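Long-range contact in putative methyltransferase (Porphyromonas gingivalis, PDB 3LL7), which probably transfers a methyl group, presumably from S-adenosylmethionine, to an acceptor that remains undefined here: residues H163-R174 against A183-A195. Sequence-based numbering, arbitrary orientation.
Sequences HPDYIYVDPARR and AIADCEPDLIPLA
R174 NH2 is shared by two backbone carbonyls of residues 183-195, A185 O at 3.0 Å through a weak, bent bond and C187 O at 3.2 Å; the latter is met from above its carbonyl plane. R174 NH1 forms a salt bridge with E188 OE1 at 2.7 Å, short, but a weak hydrogen bond, the N-H...O angle being only 122°, and the guanidinium and carboxylate planes stand 85° apart. A bend at chi3 (43°) folds the arginine back along residues 185-188, bringing D186 O above one guanidinium face, offset toward its rim, while R174 N also donates to D186 O. Two residues back from R174, A172 forms an antiparallel hydrogen-bonded pair with E188: A172 N reaches E188 O at 2.7 Å, and E188 N donates to A172 O. The chain thus turns back on the C-terminal end of strand 166-173, which lies between parallel strands 96-99 and 204-209, an arrangement consistent with the Rossmann-like core of many methyltransferases. A cis peptide before P189 then leads into helix 191-198, with D190 at its N-cap, so the return chain and helix cover one side of the strand. There V169 CG1 meets L191 CD2 at 3.7 Å, while V169 CG2 rests against P189 CG of the proline ring and meets L194 CD1 tip to tip. P171 CG touches C187 SG at 3.9 Å, and the proline ring crosses the L191 side chain at about a right angle. Turned the other way, D170 pairs with K208 of strand 204-209.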
loop_
_atom_site.group_PDB
_atom_site.type_symbol
_atom_site.label_atom_id
_atom_site.label_comp_id
_atom_site.label_asym_id
_atom_site.label_seq_id
_atom_site.Cartn_x
_atom_site.Cartn_y
_atom_site.Cartn_z
ATOM N N HIS A 163 -9.807 -18.487 -20.003
ATOM C CA HIS A 163 -9.453 -19.318 -18.847
ATOM C C HIS A 163 -8.105 -18.903 -18.245
ATOM O O HIS A 163 -7.158 -19.691 -18.256
ATOM C CB HIS A 163 -9.457 -20.812 -19.215
ATOM C CG HIS A 163 -9.644 -21.717 -18.034
ATOM N ND1 HIS A 163 -8.764 -21.749 -16.971
ATOM C CD2 HIS A 163 -10.620 -22.609 -17.740
ATOM C CE1 HIS A 163 -9.186 -22.626 -16.078
ATOM N NE2 HIS A 163 -10.311 -23.161 -16.519
ATOM N N PRO A 164 -8.004 -17.653 -17.740
ATOM C CA PRO A 164 -6.709 -17.165 -17.256
ATOM C C PRO A 164 -6.225 -17.890 -15.998
ATOM O O PRO A 164 -7.032 -18.472 -15.258
ATOM C CB PRO A 164 -7.005 -15.696 -16.932
ATOM C CG PRO A 164 -8.440 -15.731 -16.492
ATOM C CD PRO A 164 -9.070 -16.662 -17.499
ATOM N N ASP A 165 -4.916 -17.854 -15.771
ATOM C CA ASP A 165 -4.338 -18.401 -14.543
ATOM C C ASP A 165 -4.752 -17.494 -13.394
ATOM O O ASP A 165 -5.074 -17.970 -12.310
ATOM C CB ASP A 165 -2.820 -18.491 -14.674
ATOM C CG ASP A 165 -2.392 -19.484 -15.744
ATOM O OD1 ASP A 165 -2.477 -20.692 -15.469
ATOM O OD2 ASP A 165 -1.963 -19.067 -16.847
ATOM N N TYR A 166 -4.783 -16.187 -13.654
ATOM C CA TYR A 166 -5.171 -15.210 -12.631
ATOM C C TYR A 166 -6.136 -14.133 -13.097
ATOM O O TYR A 166 -6.038 -13.625 -14.220
ATOM C CB TYR A 166 -3.946 -14.535 -12.031
ATOM C CG TYR A 166 -2.807 -15.456 -11.725
ATOM C CD1 TYR A 166 -2.689 -16.060 -10.472
ATOM C CD2 TYR A 166 -1.828 -15.719 -12.688
ATOM C CE1 TYR A 166 -1.621 -16.925 -10.186
ATOM C CE2 TYR A 166 -0.756 -16.562 -12.406
ATOM C CZ TYR A 166 -0.663 -17.159 -11.158
ATOM O OH TYR A 166 0.410 -17.977 -10.895
ATOM N N ILE A 167 -7.091 -13.821 -12.231
ATOM C CA ILE A 167 -7.988 -12.698 -12.431
ATOM C C ILE A 167 -7.719 -11.686 -11.314
ATOM O O ILE A 167 -7.845 -12.007 -10.119
ATOM C CB ILE A 167 -9.482 -13.127 -12.460
ATOM C CG1 ILE A 167 -9.758 -13.983 -13.707
ATOM C CG2 ILE A 167 -10.393 -11.917 -12.468
ATOM C CD1 ILE A 167 -11.112 -14.642 -13.734
ATOM N N TYR A 168 -7.343 -10.479 -11.720
ATOM C CA TYR A 168 -7.011 -9.402 -10.790
ATOM C C TYR A 168 -8.128 -8.347 -10.769
ATOM O O TYR A 168 -8.673 -7.983 -11.822
ATOM C CB TYR A 168 -5.664 -8.788 -11.182
ATOM C CG TYR A 168 -5.276 -7.615 -10.335
ATOM C CD1 TYR A 168 -4.839 -7.790 -9.019
ATOM C CD2 TYR A 168 -5.385 -6.315 -10.835
ATOM C CE1 TYR A 168 -4.481 -6.667 -8.230
ATOM C CE2 TYR A 168 -5.060 -5.218 -10.066
ATOM C CZ TYR A 168 -4.620 -5.400 -8.766
ATOM O OH TYR A 168 -4.286 -4.297 -8.021
ATOM N N VAL A 169 -8.488 -7.889 -9.570
ATOM C CA VAL A 169 -9.517 -6.881 -9.412
ATOM C C VAL A 169 -9.127 -5.873 -8.321
ATOM O O VAL A 169 -8.638 -6.243 -7.257
ATOM C CB VAL A 169 -10.920 -7.547 -9.171
ATOM C CG1 VAL A 169 -10.924 -8.433 -7.904
ATOM C CG2 VAL A 169 -12.080 -6.524 -9.206
ATOM N N ASP A 170 -9.358 -4.602 -8.603
ATOM C CA ASP A 170 -9.095 -3.518 -7.644
ATOM C C ASP A 170 -10.374 -2.687 -7.563
ATOM O O ASP A 170 -10.539 -1.724 -8.313
ATOM C CB ASP A 170 -7.873 -2.704 -8.136
ATOM C CG ASP A 170 -7.601 -1.445 -7.315
ATOM O OD1 ASP A 170 -8.172 -1.290 -6.215
ATOM O OD2 ASP A 170 -6.814 -0.587 -7.800
ATOM N N PRO A 171 -11.301 -3.076 -6.658
ATOM C CA PRO A 171 -12.623 -2.443 -6.643
ATOM C C PRO A 171 -12.591 -1.004 -6.139
ATOM O O PRO A 171 -11.634 -0.593 -5.471
ATOM C CB PRO A 171 -13.456 -3.336 -5.701
ATOM C CG PRO A 171 -12.500 -4.218 -4.995
ATOM C CD PRO A 171 -11.252 -4.298 -5.830
ATOM N N ALA A 172 -13.624 -0.241 -6.492
ATOM C CA ALA A 172 -13.803 1.114 -5.994
ATOM C C ALA A 172 -14.843 1.108 -4.865
ATOM O O ALA A 172 -15.558 0.111 -4.670
ATOM C CB ALA A 172 -14.219 2.054 -7.140
ATOM N N ARG A 173 -14.900 2.213 -4.122
ATOM C CA ARG A 173 -15.775 2.361 -2.960
ATOM C C ARG A 173 -17.098 2.994 -3.390
ATOM O O ARG A 173 -17.109 4.100 -3.935
ATOM C CB ARG A 173 -15.074 3.231 -1.907
ATOM C CG ARG A 173 -15.831 3.420 -0.601
ATOM C CD ARG A 173 -15.057 4.317 0.360
ATOM N NE ARG A 173 -15.755 4.465 1.636
ATOM C CZ ARG A 173 -15.334 5.215 2.655
ATOM N NH1 ARG A 173 -14.202 5.906 2.569
ATOM N NH2 ARG A 173 -16.053 5.277 3.767
ATOM N N ARG A 174 -18.209 2.302 -3.147
ATOM C CA ARG A 174 -19.520 2.791 -3.594
ATOM C C ARG A 174 -20.146 3.798 -2.627
ATOM O O ARG A 174 -20.093 3.619 -1.409
ATOM C CB ARG A 174 -20.463 1.617 -3.851
ATOM C CG ARG A 174 -21.933 1.988 -4.010
ATOM C CD ARG A 174 -22.774 0.781 -4.433
ATOM N NE ARG A 174 -22.425 -0.440 -3.695
ATOM C CZ ARG A 174 -21.676 -1.430 -4.179
ATOM N NH1 ARG A 174 -21.182 -1.360 -5.410
ATOM N NH2 ARG A 174 -21.413 -2.491 -3.426
ATOM N N ALA A 183 -16.556 -1.117 4.130
ATOM C CA ALA A 183 -16.852 -2.538 4.293
ATOM C C ALA A 183 -16.760 -3.291 2.970
ATOM O O ALA A 183 -16.932 -2.711 1.891
ATOM C CB ALA A 183 -18.240 -2.726 4.911
ATOM N N ILE A 184 -16.494 -4.592 3.072
ATOM C CA ILE A 184 -16.454 -5.506 1.932
ATOM C C ILE A 184 -17.748 -5.483 1.101
ATOM O O ILE A 184 -17.720 -5.737 -0.107
ATOM C CB ILE A 184 -16.152 -6.952 2.420
ATOM C CG1 ILE A 184 -15.422 -7.766 1.344
ATOM C CG2 ILE A 184 -17.437 -7.630 2.945
ATOM C CD1 ILE A 184 -13.951 -7.331 1.131
ATOM N N ALA A 185 -18.869 -5.167 1.754
ATOM C CA ALA A 185 -20.167 -5.034 1.089
ATOM C C ALA A 185 -20.213 -3.833 0.142
ATOM O O ALA A 185 -21.032 -3.797 -0.766
ATOM C CB ALA A 185 -21.300 -4.950 2.128
ATOM N N ASP A 186 -19.310 -2.870 0.349
ATOM C CA ASP A 186 -19.295 -1.619 -0.423
ATOM C C ASP A 186 -18.463 -1.700 -1.704
ATOM O O ASP A 186 -18.427 -0.735 -2.475
ATOM C CB ASP A 186 -18.777 -0.458 0.436
ATOM C CG ASP A 186 -19.552 -0.290 1.731
ATOM O OD1 ASP A 186 -20.787 -0.486 1.727
ATOM O OD2 ASP A 186 -18.911 0.036 2.754
ATOM N N CYS A 187 -17.808 -2.838 -1.927
ATOM C CA CYS A 187 -16.925 -3.011 -3.088
ATOM C C CYS A 187 -17.667 -2.961 -4.419
ATOM O O CYS A 187 -18.703 -3.605 -4.596
ATOM C CB CYS A 187 -16.111 -4.302 -2.979
ATOM S SG CYS A 187 -14.744 -4.169 -1.799
ATOM N N GLU A 188 -17.121 -2.172 -5.337
ATOM C CA GLU A 188 -17.627 -2.073 -6.704
ATOM C C GLU A 188 -16.483 -2.391 -7.679
ATOM O O GLU A 188 -15.572 -1.579 -7.830
ATOM C CB GLU A 188 -18.150 -0.656 -6.956
ATOM C CG GLU A 188 -18.632 -0.412 -8.366
ATOM C CD GLU A 188 -19.994 -1.004 -8.597
ATOM O OE1 GLU A 188 -20.950 -0.535 -7.942
ATOM O OE2 GLU A 188 -20.107 -1.935 -9.425
ATOM N N PRO A 189 -16.535 -3.554 -8.361
ATOM C CA PRO A 189 -17.622 -4.555 -8.402
ATOM C C PRO A 189 -17.721 -5.377 -7.122
ATOM O O PRO A 189 -16.735 -5.477 -6.380
ATOM C CB PRO A 189 -17.193 -5.474 -9.542
ATOM C CG PRO A 189 -15.684 -5.372 -9.534
ATOM C CD PRO A 189 -15.421 -3.934 -9.252
ATOM N N ASP A 190 -18.894 -5.969 -6.882
ATOM C CA ASP A 190 -19.122 -6.802 -5.696
ATOM C C ASP A 190 -18.334 -8.102 -5.841
ATOM O O ASP A 190 -18.499 -8.829 -6.817
ATOM C CB ASP A 190 -20.624 -7.070 -5.511
ATOM C CG ASP A 190 -20.958 -7.755 -4.181
ATOM O OD1 ASP A 190 -20.059 -8.021 -3.358
ATOM O OD2 ASP A 190 -22.148 -8.052 -3.970
ATOM N N LEU A 191 -17.464 -8.376 -4.868
ATOM C CA LEU A 191 -16.507 -9.487 -4.970
ATOM C C LEU A 191 -17.116 -10.873 -4.790
ATOM O O LEU A 191 -16.570 -11.875 -5.270
ATOM C CB LEU A 191 -15.364 -9.308 -3.962
ATOM C CG LEU A 191 -14.447 -8.097 -4.112
ATOM C CD1 LEU A 191 -13.415 -8.103 -2.990
ATOM C CD2 LEU A 191 -13.757 -8.061 -5.478
ATOM N N ILE A 192 -18.232 -10.934 -4.078
ATOM C CA ILE A 192 -18.858 -12.217 -3.792
ATOM C C ILE A 192 -19.508 -12.839 -5.040
ATOM O O ILE A 192 -19.165 -13.968 -5.393
ATOM C CB ILE A 192 -19.756 -12.148 -2.528
ATOM C CG1 ILE A 192 -18.853 -11.891 -1.307
ATOM C CG2 ILE A 192 -20.533 -13.439 -2.349
ATOM C CD1 ILE A 192 -19.522 -11.191 -0.120
ATOM N N PRO A 193 -20.400 -12.102 -5.746
ATOM C CA PRO A 193 -20.903 -12.682 -6.992
ATOM C C PRO A 193 -19.802 -12.878 -8.043
ATOM O O PRO A 193 -19.855 -13.840 -8.818
ATOM C CB PRO A 193 -21.935 -11.649 -7.473
ATOM C CG PRO A 193 -22.311 -10.880 -6.236
ATOM C CD PRO A 193 -21.032 -10.801 -5.469
ATOM N N LEU A 194 -18.808 -11.986 -8.053
ATOM C CA LEU A 194 -17.699 -12.074 -8.999
ATOM C C LEU A 194 -16.955 -13.399 -8.843
ATOM O O LEU A 194 -16.681 -14.086 -9.828
ATOM C CB LEU A 194 -16.738 -10.896 -8.787
ATOM C CG LEU A 194 -15.559 -10.624 -9.730
ATOM C CD1 LEU A 194 -15.030 -9.224 -9.453
ATOM C CD2 LEU A 194 -14.418 -11.636 -9.595
ATOM N N ALA A 195 -16.627 -13.739 -7.594
ATOM C CA ALA A 195 -15.912 -14.970 -7.270
ATOM C C ALA A 195 -16.749 -16.214 -7.577
ATOM O O ALA A 195 -16.240 -17.182 -8.146
ATOM C CB ALA A 195 -15.444 -14.957 -5.793
#